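Local coordinates for protein phenol hydroxylase component phO (Pseudomonas stutzeri, PDB 3U52) that probably forms the small gamma-type subunit of a multicomponent phenol hydroxylase, packing against the larger chains of the enzyme, at residues H65-A71 / T108-M114; M23-Y27 / G97-K101. All blocks are in the same frame, centred on the assembly; numbering follows the deposited sequence.

Interaction 1: H65-A71 / T108-M114; sequences HPDSAKA and TPGLKGM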
loop_
_atom_site.group_PDB
_atom_site.type_symbol
_atom_site.label_atom_id
_atom_site.label_comp_id
_atom_site.label_asym_id
_atom_site.label_seq_id
_atom_site.Cartn_x
_atom_site.Cartn_y
_atom_site.Cartn_z
ATOM N N HIS E 65 53.487 5.589 8.401
ATOM C CA HIS E 65 53.787 4.565 9.399
ATOM C C HIS E 65 54.901 5.045 10.301
ATOM O O HIS E 65 55.911 5.515 9.795
ATOM C CB HIS E 65 54.216 3.234 8.738
ATOM C CG HIS E 65 54.142 2.074 9.673
ATOM N ND1 HIS E 65 55.053 1.883 10.680
ATOM C CD2 HIS E 65 53.213 1.096 9.815
ATOM C CE1 HIS E 65 54.723 0.808 11.377
ATOM N NE2 HIS E 65 53.591 0.334 10.897
ATOM N N PRO E 66 54.756 4.871 11.619
ATOM C CA PRO E 66 55.819 5.140 12.606
ATOM C C PRO E 66 57.194 4.538 12.308
ATOM O O PRO E 66 58.188 5.194 12.574
ATOM C CB PRO E 66 55.265 4.505 13.877
ATOM C CG PRO E 66 53.842 4.718 13.754
ATOM C CD PRO E 66 53.532 4.413 12.310
ATOM N N ASP E 67 57.263 3.327 11.760
ATOM C CA ASP E 67 58.553 2.732 11.364
ATOM C C ASP E 67 59.302 3.416 10.183
ATOM O O ASP E 67 60.504 3.156 9.984
ATOM C CB ASP E 67 58.384 1.265 10.970
ATOM C CG ASP E 67 58.084 0.363 12.128
ATOM O OD1 ASP E 67 58.077 0.832 13.284
ATOM O OD2 ASP E 67 57.855 -0.838 11.859
ATOM N N SER E 68 58.601 4.225 9.384
ATOM C CA SER E 68 59.167 4.773 8.145
ATOM C C SER E 68 60.451 5.581 8.405
ATOM O O SER E 68 61.461 5.412 7.707
ATOM C CB SER E 68 58.160 5.692 7.461
ATOM O OG SER E 68 58.592 6.036 6.152
ATOM N N ALA E 69 60.393 6.458 9.405
ATOM C CA ALA E 69 61.516 7.347 9.723
ATOM C C ALA E 69 62.765 6.561 10.177
ATOM O O ALA E 69 63.891 7.026 9.987
ATOM C CB ALA E 69 61.089 8.374 10.772
ATOM N N LYS E 70 62.562 5.361 10.728
ATOM C CA LYS E 70 63.674 4.520 11.213
ATOM C C LYS E 70 64.271 3.576 10.151
ATOM O O LYS E 70 65.300 2.954 10.388
ATOM C CB LYS E 70 63.231 3.712 12.444
ATOM C CG LYS E 70 62.344 4.484 13.445
ATOM C CD LYS E 70 61.925 3.611 14.614
ATOM C CE LYS E 70 60.934 4.336 15.531
ATOM N NZ LYS E 70 60.397 3.434 16.606
ATOM N N ALA E 71 63.622 3.459 8.993
ATOM C CA ALA E 71 63.937 2.409 7.999
ATOM C C ALA E 71 65.033 2.848 7.047
ATOM O O ALA E 71 64.953 3.965 6.497
ATOM C CB ALA E 71 62.680 2.084 7.191
ATOM N N THR E 108 62.524 -5.186 6.504
ATOM C CA THR E 108 63.344 -4.338 7.359
ATOM C C THR E 108 63.467 -4.964 8.763
ATOM O O THR E 108 62.641 -4.722 9.634
ATOM C CB THR E 108 62.723 -2.909 7.499
ATOM O OG1 THR E 108 61.352 -3.015 7.927
ATOM C CG2 THR E 108 62.782 -2.124 6.142
ATOM N N PRO E 109 64.505 -5.783 8.986
ATOM C CA PRO E 109 64.750 -6.398 10.319
ATOM C C PRO E 109 64.615 -5.402 11.453
ATOM O O PRO E 109 65.130 -4.289 11.385
ATOM C CB PRO E 109 66.209 -6.846 10.214
ATOM C CG PRO E 109 66.319 -7.222 8.716
ATOM C CD PRO E 109 65.505 -6.208 7.983
ATOM N N GLY E 110 63.890 -5.769 12.484
ATOM C CA GLY E 110 63.784 -4.873 13.634
ATOM C C GLY E 110 62.616 -3.915 13.546
ATOM O O GLY E 110 62.242 -3.269 14.550
ATOM N N LEU E 111 62.026 -3.804 12.357
ATOM C CA LEU E 111 60.851 -2.953 12.202
ATOM C C LEU E 111 59.751 -3.870 11.699
ATOM O O LEU E 111 59.675 -4.170 10.508
ATOM C CB LEU E 111 61.125 -1.786 11.250
ATOM C CG LEU E 111 62.295 -0.868 11.635
ATOM C CD1 LEU E 111 62.512 0.138 10.576
ATOM C CD2 LEU E 111 62.110 -0.195 12.995
ATOM N N LYS E 112 58.931 -4.348 12.636
ATOM C CA LYS E 112 57.979 -5.391 12.337
ATOM C C LYS E 112 56.546 -4.925 12.575
ATOM O O LYS E 112 55.652 -5.719 12.730
ATOM C CB LYS E 112 58.279 -6.626 13.164
ATOM C CG LYS E 112 58.149 -6.362 14.636
ATOM C CD LYS E 112 58.290 -7.633 15.461
ATOM C CE LYS E 112 58.641 -7.285 16.885
ATOM N NZ LYS E 112 57.588 -6.441 17.499
ATOM N N GLY E 113 56.325 -3.637 12.624
ATOM C CA GLY E 113 54.969 -3.166 12.664
ATOM C C GLY E 113 54.508 -3.021 14.107
ATOM O O GLY E 113 55.252 -3.307 15.074
ATOM N N MET E 114 53.300 -2.526 14.250
ATOM C CA MET E 114 52.774 -2.214 15.550
ATOM C C MET E 114 52.050 -3.392 16.153
ATOM O O MET E 114 51.465 -4.234 15.443
ATOM C CB MET E 114 51.838 -1.005 15.484
ATOM C CG MET E 114 52.512 0.274 14.965
ATOM S SD MET E 114 51.216 1.477 14.598
ATOM C CE MET E 114 51.119 2.124 16.283
#

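Interaction 2: M23-Y27 / G97-K101; sequences MQLLY and GIDHK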
loop_
_atom_site.group_PDB
_atom_site.type_symbol
_atom_site.label_atom_id
_atom_site.label_comp_id
_atom_site.label_asym_id
_atom_site.label_seq_id
_atom_site.Cartn_x
_atom_site.Cartn_y
_atom_site.Cartn_z
ATOM N N MET E 23 56.801 4.944 -19.254
ATOM C CA MET E 23 56.981 4.475 -17.881
ATOM C C MET E 23 56.735 2.983 -17.751
ATOM O O MET E 23 56.464 2.290 -18.734
ATOM C CB MET E 23 56.057 5.237 -16.953
ATOM C CG MET E 23 55.928 6.676 -17.321
ATOM S SD MET E 23 56.870 7.627 -16.146
ATOM C CE MET E 23 55.634 8.870 -15.767
ATOM N N GLN E 24 56.844 2.480 -16.530
ATOM C CA GLN E 24 56.514 1.110 -16.286
ATOM C C GLN E 24 55.846 1.029 -14.908
ATOM O O GLN E 24 56.097 1.868 -14.032
ATOM C CB GLN E 24 57.778 0.208 -16.379
ATOM C CG GLN E 24 58.744 0.335 -15.191
ATOM C CD GLN E 24 60.099 -0.316 -15.493
ATOM O OE1 GLN E 24 60.422 -0.573 -16.649
ATOM N NE2 GLN E 24 60.877 -0.589 -14.464
ATOM N N LEU E 25 54.992 0.027 -14.733
ATOM C CA LEU E 25 54.402 -0.308 -13.401
ATOM C C LEU E 25 55.416 -1.043 -12.533
ATOM O O LEU E 25 56.128 -1.932 -12.997
ATOM C CB LEU E 25 53.156 -1.212 -13.565
ATOM C CG LEU E 25 51.904 -0.493 -14.117
ATOM C CD1 LEU E 25 50.860 -1.522 -14.490
ATOM C CD2 LEU E 25 51.381 0.590 -13.149
ATOM N N LEU E 26 55.443 -0.674 -11.265
ATOM C CA LEU E 26 56.242 -1.364 -10.271
ATOM C C LEU E 26 55.402 -1.503 -8.994
ATOM O O LEU E 26 54.756 -0.540 -8.537
ATOM C CB LEU E 26 57.518 -0.560 -9.968
ATOM C CG LEU E 26 58.410 -1.045 -8.819
ATOM C CD1 LEU E 26 58.984 -2.424 -9.062
ATOM C CD2 LEU E 26 59.554 -0.034 -8.588
ATOM N N TYR E 27 55.471 -2.669 -8.375
ATOM C CA TYR E 27 54.745 -2.887 -7.128
ATOM C C TYR E 27 55.720 -3.065 -6.021
ATOM O O TYR E 27 56.717 -3.742 -6.209
ATOM C CB TYR E 27 53.898 -4.177 -7.218
ATOM C CG TYR E 27 52.898 -4.205 -8.352
ATOM C CD1 TYR E 27 51.775 -3.363 -8.350
ATOM C CD2 TYR E 27 53.075 -5.061 -9.425
ATOM C CE1 TYR E 27 50.859 -3.389 -9.411
ATOM C CE2 TYR E 27 52.180 -5.076 -10.496
ATOM C CZ TYR E 27 51.081 -4.240 -10.484
ATOM O OH TYR E 27 50.179 -4.306 -11.553
ATOM N N GLY E 97 67.261 -5.151 -14.055
ATOM C CA GLY E 97 66.269 -6.209 -14.288
ATOM C C GLY E 97 64.905 -5.975 -13.646
ATOM O O GLY E 97 64.068 -6.888 -13.572
ATOM N N ILE E 98 64.675 -4.752 -13.173
ATOM C CA ILE E 98 63.370 -4.387 -12.599
ATOM C C ILE E 98 62.491 -3.947 -13.781
ATOM O O ILE E 98 62.577 -2.815 -14.246
ATOM C CB ILE E 98 63.540 -3.321 -11.502
ATOM C CG1 ILE E 98 64.363 -3.899 -10.341
ATOM C CG2 ILE E 98 62.175 -2.812 -10.957
ATOM C CD1 ILE E 98 64.928 -2.818 -9.447
ATOM N N ASP E 99 61.740 -4.899 -14.312
ATOM C CA ASP E 99 60.969 -4.702 -15.535
ATOM C C ASP E 99 59.472 -4.415 -15.211
ATOM O O ASP E 99 59.095 -4.296 -14.029
ATOM C CB ASP E 99 61.138 -5.895 -16.471
ATOM C CG ASP E 99 60.523 -7.181 -15.936
ATOM O OD1 ASP E 99 59.631 -7.167 -15.017
ATOM O OD2 ASP E 99 60.916 -8.243 -16.482
ATOM N N HIS E 100 58.662 -4.248 -16.250
ATOM C CA HIS E 100 57.272 -3.776 -16.088
ATOM C C HIS E 100 56.476 -4.812 -15.283
ATOM O O HIS E 100 56.582 -6.006 -15.523
ATOM C CB HIS E 100 56.684 -3.498 -17.472
ATOM C CG HIS E 100 55.244 -3.121 -17.487
ATOM N ND1 HIS E 100 54.762 -1.961 -16.928
ATOM C CD2 HIS E 100 54.178 -3.754 -18.037
ATOM C CE1 HIS E 100 53.456 -1.884 -17.146
ATOM N NE2 HIS E 100 53.077 -2.966 -17.809
ATOM N N LYS E 101 55.729 -4.331 -14.302
ATOM C CA LYS E 101 54.955 -5.193 -13.395
ATOM C C LYS E 101 55.761 -6.198 -12.520
ATOM O O LYS E 101 55.230 -7.199 -12.023
ATOM C CB LYS E 101 53.806 -5.861 -14.173
ATOM C CG LYS E 101 52.619 -4.914 -14.425
ATOM C CD LYS E 101 51.340 -5.722 -14.753
ATOM C CE LYS E 101 51.336 -6.029 -16.262
ATOM N NZ LYS E 101 50.366 -7.106 -16.570
HETATM O O HOH W 1 59.128 -1.778 -12.668
#

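Interaction 1: H65-A71 / T108-M114
Leu111 and Asp67 run past each other in opposite directions, the leucine reaching the backbone of 65-71 and the carboxylate that of 108-114. With its CG set beside the backbone N (chi1 -57°), Leu111 brings CD1 to 3.7 Å from Ala71 CA, while its CB packs 3.5 Å from Asp67 OD2. Through its syn lone pair Asp67 OD2 accepts a hydrogen bond from Gly113 N at 3.3 Å, and His33 NE2 is a second partner of this oxygen. The aspartate's own backbone is tied as well: Asp67 N lies almost in the ring plane of His65 and donates to its ND1 over 2.9 Å; the far nitrogen of that ring bonds to Tyr119 O. Asp67 belongs to a type I turn, His65-Ser68, and Leu111 closes a type II turn, Thr108-Leu111; their contact joins the loop after helix 50-62 to the one after strand 102-107. Toward solvent the packing thins: Lys70 lays CB and CD 4.1 Å from Leu111 CD2, then carries its ammonium away. Between the two segments Met114 SD also packs loosely, 4.3 Å from Pro66 CG, where Met114 and Pro66 also meet aromatic packing from the chain of another protein.

Interaction 2: M23-Y27 / G97-K101
The imidazole of His100 comes up edge-on to strand 24-27 and accepts a bond from a backbone N-H of the strand: Leu25 N donates to His100 ND1 over 3.0 Å in a fairly straight bond (161° at the hydrogen), with the donor tilted modestly from the ring plane. A first torsion that swings CG opposite the backbone N (175°) carries the ring to this edge, and its other nitrogen bonds to Asp15 O, so the imidazole is held from two ends. Leu25 lies alongside the ring and points the same way, its CD1 3.7 Å from His100 CE1. Lys101 runs with them, its CG over one face of the imidazole, offset toward the rim, and 3.8 Å from Leu25 CD1. Farther out Lys101 CD passes 3.7 Å from Tyr27 OH, and NZ reaches the backbone of another protein chain. At the backbone level, Lys101 N donates to Leu25 O over 2.8 Å, and a water bridges that same carbonyl oxygen to Asp99 O. Gln24 stretches in another direction, and its NE2 donates to Ile98 O over 2.8 Å, approaching from well above the carbonyl plane. A leucine in place of Gln24 would probably leave Ile98 O without this donor and the loop less firmly tied to the strand. Apolar contact continues where the side chains of Leu26 and Ile98 meet obliquely, CD1 of Leu26 lying 3.7 Å from CG2 of Ile98, beside helix 50-62, which supplies Leu53 and Phe50. The loop meets the strand nearly at right angles and then leads into strand 102-107, which pairs parallel with 24-29; this central parallel pair, in a mixed sheet of order 2-1-5-3-4 packed on one helix, is the hallmark of the ubiquitin-like beta-grasp fold.

Overall arrangement
Both contacts involve the connections of strand 102-107: interaction 2 lies at its entry, interaction 1 beyond its exit, with their centres about 25 Å apart and no direct touch. Interaction 2 is buried, sets a loop against strand 24-29, and relies on backbone groups met by histidine and glutamine side chains, together with a direct backbone-to-backbone bond, a bridging water and aliphatic packing. Interaction 1 is a surface contact between two loops that rests chiefly on a leucine and one carboxylate-to-backbone bond, with looser packing of a methionine on a histidine and a proline. Helix 50-62 flanks interaction 2 and leads into the first loop of interaction 1. The chain of another protein packs against each contact, with polar bonds at interaction 2.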